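Uncharacterized protein (Bordetella bronchiseptica, PDB 4XG0) probably phosphorylates acid sugars in a catabolic pathway, as a DUF1537-family kinase with a sugar-binding and a nucleotide-binding domain. Local coordinates at residues A[139-143]-A[214-220]; A[353-359]-A[398-404]; A[88-93]-A[121-126]; A[115-120]-A[179-183]; A[46-50]-A[421-425]. All coordinates share one frame; numbering follows the deposited sequence. Where two conformers were deposited one is given.

Contact 1: A[139-143]-A[214-220]; sequences CPAFP and ALDDADV
The chain at 139-143 passes close beside 214-220, with CA of Pro-143 5.2 Å from CA of Asp-216 and the backbones somewhat further apart at Ala-141 and Ala-214. Both segments follow neighbouring strands of the parallel sheet in an alpha/beta domain, 135-139 and 209-212, and the second runs on into helix 217-230 with Asp-216 as its N-cap. The meeting is one of packing. Pro-143 lays its ring against the start of that helix, with Pro-143 CG 3.6 Å from Asp-216 C. The same CG touches OD1 of Asp-217 at 3.7 Å and CG2 of Val-220 at 4.0 Å, so one corner of the ring meets both a carboxylate oxygen and a methyl. Val-220 also packs on Leu-242 and Pro-245 of helix 240-252. At the other end, SG of Cys-139 swings away from its own backbone N (chi1 175°) and reaches CB of Ala-214 at 3.7 Å, a methyl that also faces CB of Ala-141. Asp-217, on the exposed side, has its side chain about 5 Å from a bound sulfate, probably from the crystallisation liquor. Two aspartates fix the turn into the helix. OD1 of Asp-216 takes the N-H of Asp-219 at 2.9 Å, while Asp-219, salt-bridged to Arg-222 through OD1, offers the anti lone pair of OD2 to Leu-215 N at 2.8 Å in a nearly straight bond (169°).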
# COMPACT_ATOMS: atom_id res chain seq x y z
N CYS A 139 3.14 16.67 1.17
CA CYS A 139 1.88 16.72 0.45
C CYS A 139 0.70 16.47 1.41
O CYS A 139 0.28 15.33 1.64
CB CYS A 139 1.86 15.67 -0.65
SG CYS A 139 0.26 15.58 -1.51
N PRO A 140 0.11 17.55 1.92
CA PRO A 140 -0.91 17.35 2.95
C PRO A 140 -2.32 17.11 2.38
O PRO A 140 -3.33 17.20 3.10
CB PRO A 140 -0.85 18.66 3.76
CG PRO A 140 0.47 19.25 3.44
CD PRO A 140 0.66 18.91 1.99
N ALA A 141 -2.41 16.86 1.10
CA ALA A 141 -3.72 16.61 0.47
C ALA A 141 -4.52 15.53 1.16
O ALA A 141 -3.97 14.52 1.63
CB ALA A 141 -3.56 16.22 -0.98
N PHE A 142 -5.85 15.70 1.15
CA PHE A 142 -6.75 14.69 1.69
C PHE A 142 -7.98 14.78 0.81
O PHE A 142 -8.96 15.44 1.14
CB PHE A 142 -7.08 15.02 3.15
CG PHE A 142 -7.56 13.83 3.95
CD1 PHE A 142 -7.91 12.66 3.33
CD2 PHE A 142 -7.64 13.92 5.32
CE1 PHE A 142 -8.32 11.55 4.08
CE2 PHE A 142 -8.06 12.81 6.07
CZ PHE A 142 -8.39 11.65 5.45
N PRO A 143 -7.90 14.17 -0.36
CA PRO A 143 -8.92 14.45 -1.37
C PRO A 143 -10.34 14.10 -0.95
O PRO A 143 -11.27 14.78 -1.39
CB PRO A 143 -8.45 13.63 -2.57
CG PRO A 143 -6.93 13.51 -2.35
CD PRO A 143 -6.75 13.43 -0.90
N ALA A 214 -1.21 17.10 -5.51
CA ALA A 214 -2.14 15.97 -5.62
C ALA A 214 -3.56 16.51 -5.65
O ALA A 214 -3.96 17.25 -4.75
CB ALA A 214 -1.98 15.06 -4.42
N LEU A 215 -4.31 16.13 -6.68
CA LEU A 215 -5.72 16.50 -6.77
C LEU A 215 -6.67 15.39 -6.26
O LEU A 215 -7.82 15.65 -5.83
CB LEU A 215 -6.04 16.78 -8.22
CG LEU A 215 -7.26 17.64 -8.51
CD1 LEU A 215 -7.13 19.02 -7.84
CD2 LEU A 215 -7.36 17.80 -10.02
N ASP A 216 -6.21 14.14 -6.33
CA ASP A 216 -7.06 13.00 -6.02
C ASP A 216 -6.27 11.85 -5.42
O ASP A 216 -5.04 11.91 -5.31
CB ASP A 216 -7.88 12.55 -7.24
CG ASP A 216 -7.03 12.13 -8.42
OD1 ASP A 216 -5.81 11.91 -8.27
OD2 ASP A 216 -7.62 11.99 -9.51
N ASP A 217 -6.98 10.80 -5.05
CA ASP A 217 -6.38 9.63 -4.41
C ASP A 217 -5.39 8.97 -5.35
O ASP A 217 -4.37 8.45 -4.90
CB ASP A 217 -7.45 8.63 -3.97
CG ASP A 217 -8.21 9.08 -2.75
OD1 ASP A 217 -7.66 9.88 -1.96
OD2 ASP A 217 -9.36 8.63 -2.56
N ALA A 218 -5.70 8.95 -6.65
CA ALA A 218 -4.78 8.40 -7.63
C ALA A 218 -3.44 9.13 -7.57
O ALA A 218 -2.37 8.51 -7.71
CB ALA A 218 -5.39 8.45 -9.06
N ASP A 219 -3.50 10.45 -7.43
CA ASP A 219 -2.29 11.26 -7.38
C ASP A 219 -1.55 10.94 -6.10
O ASP A 219 -0.34 10.85 -6.10
CB ASP A 219 -2.62 12.74 -7.36
CG ASP A 219 -3.00 13.30 -8.73
OD1 ASP A 219 -2.80 12.66 -9.78
OD2 ASP A 219 -3.48 14.45 -8.74
N VAL A 220 -2.29 10.80 -5.01
CA VAL A 220 -1.69 10.46 -3.72
C VAL A 220 -1.04 9.07 -3.78
O VAL A 220 0.07 8.85 -3.25
CB VAL A 220 -2.68 10.56 -2.58
CG1 VAL A 220 -2.00 10.18 -1.27
CG2 VAL A 220 -3.22 12.00 -2.47

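Contact 2: A[353-359]-A[398-404]; sequences AGVVATG and LPVVTKA
Val-355 and Val-401 bring their peptide groups together edge to edge, N-H to C=O, as the two strands do along their length. Val-401 N reaches Val-355 O in the plane of that carbonyl (2.9 Å), and Ala-357 N meets Val-401 O nearly end-on at 2.9 Å. By contrast, OG1 of Thr-358 donates to Lys-403 O from above the carbonyl plane, 66° out of it, at 2.8 Å. At the starting end, CD of the Pro-399 ring touches Ala-353 O at 3.4 Å. Strands 354-358 and 399-403 are parallel, 9° apart, with Val-356 and Val-401 side by side on one face and their CG1 atoms 4.0 Å apart. Thr-358 and Lys-403 share this face. The lysine chain bends at its last two torsions, which curls NZ back to Ala-404 O at 2.8 Å and, weakly, to Thr-358 OG1; Phe-407 O and Gln-273 OE1 also bind this buried ammonium. A cis peptide precedes Gly-359, where the strand enters a glycine-rich turn consistent with a nucleotide-binding domain. In the mixed sheet, 354-358 lies between 259-263 and 399-403, the latter is flanked by antiparallel 385-391, and helix 412-421 packs on Val-356 through Leu-413, Ala-416 and Ile-420.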
# COMPACT_ATOMS: atom_id res chain seq x y z
N ALA A 353 3.61 -14.87 -3.82
CA ALA A 353 3.14 -13.97 -2.81
C ALA A 353 1.72 -14.30 -2.36
O ALA A 353 1.32 -13.90 -1.27
CB ALA A 353 3.19 -12.53 -3.36
N GLY A 354 0.99 -15.02 -3.21
CA GLY A 354 -0.39 -15.42 -2.98
C GLY A 354 -1.01 -15.97 -4.25
O GLY A 354 -0.38 -15.97 -5.32
N VAL A 355 -2.25 -16.44 -4.11
CA VAL A 355 -3.03 -16.97 -5.20
C VAL A 355 -4.39 -16.32 -5.22
O VAL A 355 -4.98 -16.04 -4.18
CB VAL A 355 -3.23 -18.49 -5.06
CG1 VAL A 355 -4.03 -19.04 -6.26
CG2 VAL A 355 -1.92 -19.16 -4.95
N VAL A 356 -4.87 -16.05 -6.43
CA VAL A 356 -6.22 -15.58 -6.64
C VAL A 356 -6.91 -16.62 -7.55
O VAL A 356 -6.34 -17.07 -8.56
CB VAL A 356 -6.23 -14.21 -7.38
CG1 VAL A 356 -7.64 -13.75 -7.61
CG2 VAL A 356 -5.46 -13.17 -6.60
N ALA A 357 -8.10 -17.06 -7.17
CA ALA A 357 -8.76 -18.11 -7.95
C ALA A 357 -10.19 -17.72 -8.23
O ALA A 357 -10.95 -17.32 -7.34
CB ALA A 357 -8.69 -19.47 -7.22
N THR A 358 -10.56 -17.83 -9.50
CA THR A 358 -11.94 -17.64 -9.91
C THR A 358 -12.27 -18.58 -11.09
O THR A 358 -11.40 -18.89 -11.90
CB THR A 358 -12.19 -16.15 -10.32
OG1 THR A 358 -13.59 -15.89 -10.41
CG2 THR A 358 -11.58 -15.83 -11.66
N GLY A 359 -13.48 -19.15 -11.13
CA GLY A 359 -14.45 -19.04 -10.07
C GLY A 359 -14.34 -20.20 -9.08
O GLY A 359 -13.23 -20.66 -8.76
N LEU A 398 -0.30 -19.23 2.98
CA LEU A 398 -0.27 -18.49 1.73
C LEU A 398 -1.50 -17.62 1.60
O LEU A 398 -2.62 -18.12 1.73
CB LEU A 398 -0.21 -19.43 0.54
CG LEU A 398 -0.01 -18.80 -0.83
CD1 LEU A 398 1.40 -18.24 -1.00
CD2 LEU A 398 -0.32 -19.79 -1.88
N PRO A 399 -1.31 -16.34 1.31
CA PRO A 399 -2.50 -15.51 1.03
C PRO A 399 -3.28 -15.99 -0.19
O PRO A 399 -2.70 -16.42 -1.19
CB PRO A 399 -1.91 -14.13 0.80
CG PRO A 399 -0.60 -14.14 1.64
CD PRO A 399 -0.08 -15.54 1.33
N VAL A 400 -4.60 -15.94 -0.06
CA VAL A 400 -5.50 -16.42 -1.10
C VAL A 400 -6.71 -15.49 -1.19
O VAL A 400 -7.17 -14.93 -0.18
CB VAL A 400 -5.98 -17.89 -0.81
CG1 VAL A 400 -6.57 -18.01 0.59
CG2 VAL A 400 -6.95 -18.36 -1.86
N VAL A 401 -7.20 -15.32 -2.42
CA VAL A 401 -8.42 -14.61 -2.72
C VAL A 401 -9.24 -15.52 -3.59
O VAL A 401 -8.74 -16.13 -4.53
CB VAL A 401 -8.13 -13.31 -3.52
CG1 VAL A 401 -9.41 -12.72 -4.12
CG2 VAL A 401 -7.41 -12.28 -2.67
N THR A 402 -10.52 -15.63 -3.27
CA THR A 402 -11.40 -16.42 -4.09
C THR A 402 -12.56 -15.54 -4.59
O THR A 402 -12.93 -14.52 -3.97
CB THR A 402 -11.90 -17.66 -3.32
OG1 THR A 402 -12.37 -17.23 -2.03
CG2 THR A 402 -10.77 -18.65 -3.10
N LYS A 403 -13.14 -15.94 -5.71
CA LYS A 403 -14.19 -15.13 -6.32
C LYS A 403 -15.03 -15.98 -7.23
O LYS A 403 -14.51 -16.84 -7.94
CB LYS A 403 -13.57 -13.98 -7.13
CG LYS A 403 -14.56 -13.04 -7.75
CD LYS A 403 -13.88 -11.96 -8.62
CE LYS A 403 -13.43 -12.50 -9.99
NZ LYS A 403 -14.61 -12.90 -10.85
N ALA A 404 -16.33 -15.74 -7.23
CA ALA A 404 -17.19 -16.42 -8.18
C ALA A 404 -16.87 -15.89 -9.59
O ALA A 404 -16.49 -14.73 -9.75
CB ALA A 404 -18.62 -16.24 -7.83

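Contact 3: A[88-93]-A[121-126]; sequences AAAVVR and AEIDAA
Val-92 and Glu-122 stand nearly perpendicular, the valine pushing CG2 against the flank of the glutamate's carboxyl end, 3.5 Å from CD. CG1 of Val-92, opposite the backbone N (chi1 166°), reaches between the helices to CB of Ala-126, 3.8 Å away. Ala-88 CB closes on the same glutamate, 3.6 Å from OE2. The carboxylate is buried yet well supplied with partners: OE1 forms a salt bridge with Lys-109 and OE2 a hydrogen bond with Ser-80. These residues belong to helices 85-101 and 119-130, successive connections of the parallel alpha/beta sheet, the first leading from strand 73-77 to 106-110 and the second from 106-110 to 135-139. Their short segments cross at -32° with axes only 8.3 Å apart, a separation made possible by small residues at the interface. CB of Ala-125 lies 4.1 Å from CB of Ala-89 and 3.8 Å from Ala-89 O, and Ala-121 faces the same alanine from one turn earlier. Further along, CB of Arg-93 touches CB of Ala-125 at 4.3 Å, while the guanidinium folds back along its own helix and places one face over Ala-89 O.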
# COMPACT_ATOMS: atom_id res chain seq x y z
N ALA A 88 7.89 23.44 19.64
CA ALA A 88 7.33 22.41 18.77
C ALA A 88 8.47 21.62 18.14
O ALA A 88 8.44 20.39 18.11
CB ALA A 88 6.48 23.08 17.69
N ALA A 89 9.46 22.33 17.61
CA ALA A 89 10.63 21.71 17.01
C ALA A 89 11.30 20.81 18.02
O ALA A 89 11.70 19.68 17.70
CB ALA A 89 11.60 22.76 16.52
N ALA A 90 11.41 21.29 19.25
CA ALA A 90 12.07 20.53 20.30
C ALA A 90 11.46 19.14 20.50
O ALA A 90 12.16 18.13 20.50
CB ALA A 90 12.04 21.30 21.61
N VAL A 91 10.15 19.11 20.72
CA VAL A 91 9.48 17.83 20.98
C VAL A 91 9.61 16.90 19.77
O VAL A 91 9.86 15.70 19.93
CB VAL A 91 8.00 18.04 21.38
CG1 VAL A 91 7.24 18.82 20.32
CG2 VAL A 91 7.32 16.69 21.64
N VAL A 92 9.48 17.46 18.57
CA VAL A 92 9.54 16.67 17.32
C VAL A 92 10.93 16.02 17.10
O VAL A 92 11.02 14.86 16.78
CB VAL A 92 9.13 17.54 16.11
CG1 VAL A 92 9.48 16.89 14.79
CG2 VAL A 92 7.67 17.92 16.18
N ARG A 93 12.01 16.75 17.33
CA ARG A 93 13.36 16.19 17.11
C ARG A 93 13.66 15.05 18.09
O ARG A 93 14.40 14.09 17.78
CB ARG A 93 14.43 17.28 17.27
CG ARG A 93 14.83 17.59 18.70
CD ARG A 93 15.98 18.61 18.72
NE ARG A 93 15.65 19.77 17.89
CZ ARG A 93 15.29 20.97 18.36
NH1 ARG A 93 15.02 21.94 17.50
NH2 ARG A 93 15.21 21.20 19.66
N ALA A 121 8.89 24.58 11.03
CA ALA A 121 9.82 24.33 12.13
C ALA A 121 9.89 22.82 12.40
O ALA A 121 10.97 22.26 12.55
CB ALA A 121 9.40 25.10 13.39
N GLU A 122 8.73 22.18 12.39
CA GLU A 122 8.64 20.75 12.75
C GLU A 122 9.20 19.91 11.61
O GLU A 122 9.90 18.93 11.85
CB GLU A 122 7.20 20.33 13.08
CG GLU A 122 6.63 20.93 14.36
CD GLU A 122 5.36 20.22 14.81
OE1 GLU A 122 5.08 19.14 14.24
OE2 GLU A 122 4.65 20.71 15.72
N ILE A 123 8.97 20.33 10.37
CA ILE A 123 9.49 19.58 9.22
C ILE A 123 11.00 19.58 9.16
O ILE A 123 11.61 18.53 9.01
CB ILE A 123 8.88 20.08 7.90
CG1 ILE A 123 7.43 19.59 7.80
CG2 ILE A 123 9.71 19.59 6.71
CD1 ILE A 123 6.61 20.34 6.76
N ASP A 124 11.64 20.74 9.27
CA ASP A 124 13.09 20.77 9.32
C ASP A 124 13.68 19.95 10.46
O ASP A 124 14.65 19.24 10.28
CB ASP A 124 13.57 22.22 9.42
CG ASP A 124 13.41 22.96 8.11
OD1 ASP A 124 13.33 22.29 7.06
OD2 ASP A 124 13.36 24.21 8.15
N ALA A 125 13.09 20.05 11.65
CA ALA A 125 13.61 19.33 12.80
C ALA A 125 13.49 17.82 12.58
O ALA A 125 14.38 17.06 12.92
CB ALA A 125 12.86 19.74 14.06
N ALA A 126 12.39 17.40 11.98
CA ALA A 126 12.16 15.97 11.78
C ALA A 126 13.14 15.43 10.74
O ALA A 126 13.74 14.39 10.92
CB ALA A 126 10.73 15.72 11.35

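Contact 4: A[115-120]-A[179-183]; sequences LRGAFK and IPTLL
Phe-119 and Lys-120, in the first turn of helix 119-130, pack against the short helix 179-183, the phenylalanine on the buried side and the lysine on the side open to solvent. Ala-118 is the N-cap of the longer helix and the centre of an inverse gamma turn, and both elements belong to the parallel alpha/beta sugar-binding domain. The tight part is a cluster of branched side chains round the phenyl ring. CD2 of Leu-182 comes to 3.6 Å from CD2 of Phe-119, the leucine coming in square to the phenylalanine side chain. CD2 of Leu-183 lies at the ring edge, near its plane and 3.8 Å from the same CD2 of Phe-119, while CG2 of Ile-179 approaches CE2 obliquely at 4.0 Å. Leu-115 completes the cluster, its CD2 4.0 Å from CD1 of Ile-179. Behind, Ile-179 packs on Val-211 and Leu-154, so the small helix is set against strands 209-212 and 153-156. Towards solvent the contact thins to a single long chain. The Lys-120 and Leu-183 side chains run antiparallel alongside one another, with CB of Lys-120 3.7 Å from CD2 of Leu-183. The lysine is extended until its last torsion, where a turn of chi4 to 60° brings the ammonium to the end of the short helix. There it is shared with Asp-124, a salt bridge within its own helix that probably steadies the charge. Against the backbone, NZ donates to Leu-183 O at 2.9 Å, tilted 35° from the carbonyl plane.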
# COMPACT_ATOMS: atom_id res chain seq x y z
N LEU A 115 -2.58 22.77 7.21
CA LEU A 115 -1.31 23.45 7.52
C LEU A 115 -1.20 24.12 8.89
O LEU A 115 -0.23 24.83 9.11
CB LEU A 115 -1.00 24.54 6.48
CG LEU A 115 -1.23 24.16 5.03
CD1 LEU A 115 -0.85 25.32 4.11
CD2 LEU A 115 -0.46 22.90 4.64
N ARG A 116 -2.18 23.93 9.78
CA ARG A 116 -2.13 24.59 11.07
C ARG A 116 -1.02 23.96 11.88
O ARG A 116 -0.89 22.73 11.93
CB ARG A 116 -3.46 24.50 11.82
CG ARG A 116 -4.58 25.29 11.17
CD ARG A 116 -5.94 24.94 11.75
NE ARG A 116 -6.32 23.56 11.46
CZ ARG A 116 -7.39 22.94 11.97
NH1 ARG A 116 -8.19 23.57 12.82
NH2 ARG A 116 -7.66 21.68 11.63
N GLY A 117 -0.20 24.81 12.49
CA GLY A 117 0.92 24.38 13.30
C GLY A 117 2.19 25.14 12.99
O GLY A 117 2.20 26.03 12.13
N ALA A 118 3.27 24.78 13.69
CA ALA A 118 4.62 25.26 13.40
C ALA A 118 5.19 24.46 12.24
O ALA A 118 6.15 23.68 12.39
CB ALA A 118 5.51 25.14 14.63
N PHE A 119 4.60 24.68 11.07
CA PHE A 119 4.71 23.76 9.96
C PHE A 119 6.15 23.54 9.52
O PHE A 119 6.63 22.39 9.50
CB PHE A 119 3.85 24.27 8.81
CG PHE A 119 3.44 23.23 7.83
CD1 PHE A 119 2.43 22.34 8.13
CD2 PHE A 119 4.03 23.17 6.58
CE1 PHE A 119 2.05 21.39 7.18
CE2 PHE A 119 3.66 22.22 5.66
CZ PHE A 119 2.67 21.35 5.96
N LYS A 120 6.85 24.64 9.19
CA LYS A 120 8.21 24.53 8.71
C LYS A 120 9.13 24.10 9.82
O LYS A 120 10.03 23.31 9.59
CB LYS A 120 8.71 25.89 8.15
CG LYS A 120 10.13 25.81 7.62
CD LYS A 120 10.64 27.26 7.19
CE LYS A 120 12.14 27.32 7.00
NZ LYS A 120 12.61 26.39 5.94
N ILE A 179 2.66 26.24 -0.22
CA ILE A 179 3.50 25.51 0.72
C ILE A 179 4.98 25.74 0.41
O ILE A 179 5.78 25.89 1.32
CB ILE A 179 3.12 24.01 0.80
CG1 ILE A 179 1.62 23.88 1.07
CG2 ILE A 179 3.95 23.35 1.88
CD1 ILE A 179 1.06 22.48 0.91
N PRO A 180 5.35 25.83 -0.88
CA PRO A 180 6.76 26.08 -1.23
C PRO A 180 7.29 27.41 -0.67
O PRO A 180 8.45 27.51 -0.29
CB PRO A 180 6.76 26.04 -2.76
CG PRO A 180 5.55 25.21 -3.12
CD PRO A 180 4.53 25.51 -2.07
N THR A 181 6.43 28.42 -0.61
CA THR A 181 6.79 29.68 0.01
C THR A 181 6.90 29.51 1.54
O THR A 181 7.87 29.93 2.16
CB THR A 181 5.76 30.74 -0.35
OG1 THR A 181 5.80 30.96 -1.75
CG2 THR A 181 6.06 32.06 0.36
N LEU A 182 5.91 28.83 2.13
CA LEU A 182 5.89 28.56 3.57
C LEU A 182 7.17 27.87 4.00
O LEU A 182 7.77 28.23 5.02
CB LEU A 182 4.66 27.71 3.94
CG LEU A 182 4.38 27.35 5.40
CD1 LEU A 182 4.22 28.58 6.26
CD2 LEU A 182 3.13 26.47 5.46
N LEU A 183 7.61 26.89 3.20
CA LEU A 183 8.79 26.09 3.55
C LEU A 183 10.10 26.59 2.95
O LEU A 183 11.17 26.23 3.44
CB LEU A 183 8.60 24.63 3.11
CG LEU A 183 7.43 23.90 3.73
CD1 LEU A 183 7.43 22.49 3.24
CD2 LEU A 183 7.49 23.90 5.23

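Contact 5: A[46-50]-A[421-425]; sequences VRAGW and RERRF
A Schellman motif ends helix 35-47, with Gly-49 as its C-prime residue at positive phi, and Arg-423 and Arg-424 from near the end of the chain pack against it. Ala-48 O accepts the N-H of Arg-424 at 2.8 Å in an almost straight bond (176°). The guanidinium of Arg-423 meets one further carbonyl directly and another through water. NH1 gives a weak bond to Arg-47 O, whereas NH2 donates at 2.9 Å to a water in the guanidinium plane, and this water in turn donates to Val-46 O at 3.1 Å. A positive group here would probably suit the negative end of the helix dipole. Arg-424 O and CG of Arg-423 crowd the side of Gly-49 where a side chain would stand, and the bare CA lets the tail lie close, 3.5 Å from CA to Arg-424 O. Arg-424 runs across the indole of Trp-50. A bend at chi2 (64°) carries the chain over one face, with CG 3.9 Å from the centroid of the six-membered ring in a CH-pi contact and NE 3.6 Å from CZ3. Ring and guanidinium planes are 53° apart, so this is no flat stack; NE turns instead to a salt bridge with Glu-72. Trp-50 is held by NE1 bonding to Ala-247 O. The tail thus docks on a helix C-terminus closed by Gly-49 N bonding to Val-46 O and Trp-50 N to the carbonyl one residue earlier, the paired bonds that define a Schellman motif.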
# COMPACT_ATOMS: atom_id res chain seq x y z
N VAL A 46 -3.24 -0.31 10.73
CA VAL A 46 -3.88 -1.53 11.20
C VAL A 46 -4.72 -2.18 10.09
O VAL A 46 -4.75 -3.42 9.93
CB VAL A 46 -4.81 -1.22 12.35
CG1 VAL A 46 -5.71 -2.43 12.65
CG2 VAL A 46 -4.03 -0.81 13.58
N ARG A 47 -5.41 -1.33 9.33
CA ARG A 47 -6.33 -1.78 8.28
C ARG A 47 -5.60 -2.39 7.10
O ARG A 47 -6.17 -3.22 6.36
CB ARG A 47 -7.33 -0.66 7.88
CG ARG A 47 -8.25 -0.36 8.99
CD ARG A 47 -9.30 0.66 8.66
NE ARG A 47 -10.48 0.44 9.49
CZ ARG A 47 -11.49 1.30 9.61
NH1 ARG A 47 -12.52 0.99 10.39
NH2 ARG A 47 -11.47 2.45 8.94
N ALA A 48 -4.30 -2.12 6.99
CA ALA A 48 -3.44 -2.74 5.97
C ALA A 48 -2.61 -3.94 6.48
O ALA A 48 -1.71 -4.47 5.80
CB ALA A 48 -2.58 -1.68 5.37
N GLY A 49 -2.92 -4.35 7.70
CA GLY A 49 -2.33 -5.52 8.30
C GLY A 49 -1.21 -5.35 9.29
O GLY A 49 -0.75 -6.33 9.86
N TRP A 50 -0.75 -4.12 9.48
CA TRP A 50 0.35 -3.85 10.40
C TRP A 50 -0.07 -3.92 11.87
O TRP A 50 -1.05 -3.31 12.27
CB TRP A 50 0.91 -2.47 10.13
CG TRP A 50 1.53 -2.26 8.78
CD1 TRP A 50 0.95 -1.63 7.69
CD2 TRP A 50 2.85 -2.63 8.37
NE1 TRP A 50 1.84 -1.62 6.65
CE2 TRP A 50 3.01 -2.20 7.03
CE3 TRP A 50 3.93 -3.26 9.00
CZ2 TRP A 50 4.22 -2.40 6.31
CZ3 TRP A 50 5.13 -3.46 8.28
CH2 TRP A 50 5.26 -3.00 6.95
N ARG A 421 -0.53 -8.05 -2.38
CA ARG A 421 0.79 -7.46 -2.26
C ARG A 421 0.80 -6.39 -1.18
O ARG A 421 1.75 -6.26 -0.44
CB ARG A 421 1.20 -6.83 -3.57
CG ARG A 421 1.33 -7.81 -4.66
CD ARG A 421 2.12 -7.29 -5.83
NE ARG A 421 2.74 -8.47 -6.39
CZ ARG A 421 3.88 -8.98 -5.95
NH1 ARG A 421 4.58 -8.37 -4.99
NH2 ARG A 421 4.34 -10.08 -6.49
N GLU A 422 -0.28 -5.61 -1.13
CA GLU A 422 -0.33 -4.41 -0.30
C GLU A 422 -0.86 -4.62 1.11
O GLU A 422 -1.21 -3.67 1.78
CB GLU A 422 -1.13 -3.35 -1.02
CG GLU A 422 -0.41 -2.90 -2.27
CD GLU A 422 -1.08 -1.72 -2.95
OE1 GLU A 422 -2.29 -1.48 -2.73
OE2 GLU A 422 -0.36 -1.07 -3.73
N ARG A 423 -0.95 -5.89 1.52
CA ARG A 423 -1.28 -6.23 2.88
C ARG A 423 -0.06 -6.79 3.57
O ARG A 423 0.68 -7.56 2.96
CB ARG A 423 -2.40 -7.26 2.91
CG ARG A 423 -2.68 -7.82 4.28
CD ARG A 423 -4.06 -8.42 4.37
NE ARG A 423 -5.06 -7.38 4.27
CZ ARG A 423 -5.60 -6.75 5.32
NH1 ARG A 423 -6.49 -5.80 5.12
NH2 ARG A 423 -5.25 -7.07 6.56
N ARG A 424 0.12 -6.39 4.81
CA ARG A 424 1.16 -6.93 5.68
C ARG A 424 0.59 -8.20 6.31
O ARG A 424 -0.47 -8.16 6.95
CB ARG A 424 1.53 -5.94 6.74
CG ARG A 424 2.65 -6.44 7.64
CD ARG A 424 3.93 -6.62 6.84
NE ARG A 424 5.03 -6.99 7.73
CZ ARG A 424 5.90 -7.97 7.51
NH1 ARG A 424 5.82 -8.74 6.43
NH2 ARG A 424 6.86 -8.21 8.41
N PHE A 425 1.28 -9.31 6.12
CA PHE A 425 0.90 -10.56 6.77
C PHE A 425 1.91 -10.91 7.86
O PHE A 425 3.09 -10.76 7.64
CB PHE A 425 0.87 -11.67 5.74
CG PHE A 425 -0.20 -11.51 4.72
CD1 PHE A 425 -1.47 -11.99 4.96
CD2 PHE A 425 0.07 -10.87 3.51
CE1 PHE A 425 -2.47 -11.86 4.00
CE2 PHE A 425 -0.93 -10.70 2.55
CZ PHE A 425 -2.20 -11.21 2.79
O HOH W 1 -6.44 -5.70 8.76

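How the contacts relate
Contacts 1, 3 and 4 lie within the sugar-binding domain, contact 2 in the nucleotide-binding domain, and contact 5 closes a loop of the chain that encloses all the others. Contacts 3 and 4 share helix 119-130, their centres 12 Å apart, and touch through Ala-88 and Ala-118. Contact 4 joins contact 1 through Pro-140, which packs on Ile-179, Phe-119 and Leu-115. Contact 2 is remote from these, 30 Å from contact 1 centre to centre, on the opposite side of the chain's centre. Contact 5 stands between, meeting contact 2 where Phe-425 packs on Pro-399. The sulfate near Asp-217 of contact 1 may mark a pocket but is no evidence of the active site.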